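Local coordinates for protein zinc peptidase (Vibrio cholerae, PDB 2GU1) that cuts the peptide cross-links between peptidoglycan strands as a zinc-dependent DD-endopeptidase, probably making room for new glycans as the cell wall expands, at residues G251-V256 against N264-E269. Numbering follows the deposited sequence.
Sequences GKVIVV and NYLVIE
A classic beta bulge interrupts the antiparallel hairpin of strands 251-259 and 265-269, setting both Ile254 and Val255 opposite Val267 across the strand pair. Val267 O takes two N-H groups, Ile254 N at 3.0 Å and, weakly, Val255 N at 3.3 Å, while Val267 N gives its hydrogen to Val255 O. Before the bulge Lys252 and Glu269 form a regular hydrogen-bonded pair: Lys252 N lies 2.9 Å from Glu269 O, and Glu269 N to Lys252 O is also 2.9 Å, nearly straight at 173°. Gly251 suits its place because a beta carbon there would collide with Glu269 O and Ile268 CG2.

In Ile254, chi1 of 58° turns CG1 toward Val267, and the extended chi2 (179°) carries CD1 to 3.7 Å from Val267 CG1; CG2 lies against Glu269 CB. Val255 and Val267 lie side by side, CB to CB 3.6 Å, beta-branched residues, which favour the extended backbone. This hairpin belongs to the curled antiparallel sheet of the M23 peptidase domain, which carries the zinc site. On the other face, Leu266 CD1 meets both Val253 CG1 and Val256 CG2, the latter tight at 3.3 Å, and Val286 joins this apolar cluster. On the Val267 side, Tyr265 CE1 meets Val255 CG1, and its OH, hydrogen-bonded to Asp46 OD1, links the hairpin to the LysM-like domain; the tyrosine side chain is about 11 Å from the zinc ion.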
loop_
_atom_site.group_PDB
_atom_site.type_symbol
_atom_site.label_atom_id
_atom_site.label_comp_id
_atom_site.label_asym_id
_atom_site.label_seq_id
_atom_site.Cartn_x
_atom_site.Cartn_y
_atom_site.Cartn_z
ATOM N N GLY A 251 4.578 -8.554 -9.268
ATOM C CA GLY A 251 4.233 -7.187 -8.938
ATOM C C GLY A 251 5.263 -6.166 -9.358
ATOM O O GLY A 251 6.183 -6.456 -10.125
ATOM N N LYS A 252 5.104 -4.954 -8.849
ATOM C CA LYS A 252 6.020 -3.882 -9.175
ATOM C C LYS A 252 6.495 -3.172 -7.924
ATOM O O LYS A 252 5.709 -2.872 -7.019
ATOM C CB LYS A 252 5.341 -2.883 -10.111
ATOM C CG LYS A 252 6.210 -1.696 -10.487
ATOM C CD LYS A 252 5.551 -0.861 -11.575
ATOM C CE LYS A 252 4.245 -0.251 -11.104
ATOM N NZ LYS A 252 4.470 0.676 -9.966
ATOM N N VAL A 253 7.796 -2.915 -7.876
ATOM C CA VAL A 253 8.397 -2.227 -6.754
ATOM C C VAL A 253 7.887 -0.793 -6.784
ATOM O O VAL A 253 8.124 -0.069 -7.749
ATOM C CB VAL A 253 9.933 -2.224 -6.876
ATOM C CG1 VAL A 253 10.546 -1.521 -5.685
ATOM C CG2 VAL A 253 10.443 -3.651 -6.987
ATOM N N ILE A 254 7.187 -0.381 -5.734
ATOM C CA ILE A 254 6.654 0.967 -5.686
ATOM C C ILE A 254 7.358 1.837 -4.656
ATOM O O ILE A 254 7.287 3.063 -4.728
ATOM C CB ILE A 254 5.133 0.963 -5.389
ATOM C CG1 ILE A 254 4.851 0.260 -4.059
ATOM C CG2 ILE A 254 4.388 0.258 -6.516
ATOM C CD1 ILE A 254 3.378 0.227 -3.690
ATOM N N VAL A 255 8.040 1.206 -3.701
ATOM C CA VAL A 255 8.747 1.948 -2.665
ATOM C C VAL A 255 10.089 1.314 -2.310
ATOM O O VAL A 255 10.189 0.100 -2.143
ATOM C CB VAL A 255 7.909 2.042 -1.377
ATOM C CG1 VAL A 255 8.674 2.803 -0.308
ATOM C CG2 VAL A 255 6.580 2.711 -1.668
ATOM N N VAL A 256 11.110 2.156 -2.192
ATOM C CA VAL A 256 12.467 1.731 -1.844
ATOM C C VAL A 256 13.024 2.829 -0.951
ATOM O O VAL A 256 13.479 3.859 -1.451
ATOM C CB VAL A 256 13.364 1.611 -3.096
ATOM C CG1 VAL A 256 14.770 1.195 -2.696
ATOM C CG2 VAL A 256 12.777 0.615 -4.060
ATOM N N ASN A 264 16.245 -0.258 6.049
ATOM C CA ASN A 264 16.023 -0.336 4.611
ATOM C C ASN A 264 14.760 -1.164 4.390
ATOM O O ASN A 264 14.625 -2.266 4.939
ATOM C CB ASN A 264 17.198 -1.026 3.912
ATOM C CG ASN A 264 18.481 -0.234 4.010
ATOM O OD1 ASN A 264 18.538 0.922 3.601
ATOM N ND2 ASN A 264 19.526 -0.856 4.549
ATOM N N TYR A 265 13.819 -0.644 3.607
ATOM C CA TYR A 265 12.610 -1.411 3.367
ATOM C C TYR A 265 12.096 -1.258 1.957
ATOM O O TYR A 265 12.462 -0.324 1.226
ATOM C CB TYR A 265 11.529 -1.092 4.426
ATOM C CG TYR A 265 10.708 0.164 4.222
ATOM C CD1 TYR A 265 9.533 0.138 3.469
ATOM C CD2 TYR A 265 11.067 1.358 4.842
ATOM C CE1 TYR A 265 8.723 1.276 3.350
ATOM C CE2 TYR A 265 10.267 2.501 4.730
ATOM C CZ TYR A 265 9.096 2.453 3.992
ATOM O OH TYR A 265 8.273 3.567 3.934
ATOM N N LEU A 266 11.256 -2.201 1.568
ATOM C CA LEU A 266 10.731 -2.240 0.220
ATOM C C LEU A 266 9.238 -2.534 0.266
ATOM O O LEU A 266 8.753 -3.194 1.185
ATOM C CB LEU A 266 11.461 -3.363 -0.526
ATOM C CG LEU A 266 11.618 -3.478 -2.038
ATOM C CD1 LEU A 266 12.430 -2.306 -2.577
ATOM C CD2 LEU A 266 12.334 -4.790 -2.341
ATOM N N VAL A 267 8.517 -2.051 -0.737
ATOM C CA VAL A 267 7.088 -2.303 -0.831
ATOM C C VAL A 267 6.790 -2.677 -2.272
ATOM O O VAL A 267 7.225 -1.997 -3.205
ATOM C CB VAL A 267 6.244 -1.061 -0.467
ATOM C CG1 VAL A 267 4.758 -1.381 -0.664
ATOM C CG2 VAL A 267 6.514 -0.648 0.982
ATOM N N ILE A 268 6.058 -3.765 -2.454
ATOM C CA ILE A 268 5.709 -4.223 -3.782
ATOM C C ILE A 268 4.198 -4.206 -3.918
ATOM O O ILE A 268 3.482 -4.570 -2.986
ATOM C CB ILE A 268 6.236 -5.666 -4.024
ATOM C CG1 ILE A 268 7.770 -5.655 -4.058
ATOM C CG2 ILE A 268 5.669 -6.232 -5.320
ATOM C CD1 ILE A 268 8.389 -7.022 -4.265
ATOM N N GLU A 269 3.713 -3.742 -5.064
ATOM C CA GLU A 269 2.282 -3.723 -5.314
ATOM C C GLU A 269 2.029 -4.881 -6.262
ATOM O O GLU A 269 2.577 -4.926 -7.364
ATOM C CB GLU A 269 1.852 -2.398 -5.946
ATOM C CG GLU A 269 0.373 -2.349 -6.290
ATOM C CD GLU A 269 -0.105 -0.946 -6.630
ATOM O OE1 GLU A 269 0.521 -0.297 -7.498
ATOM O OE2 GLU A 269 -1.108 -0.493 -6.030
#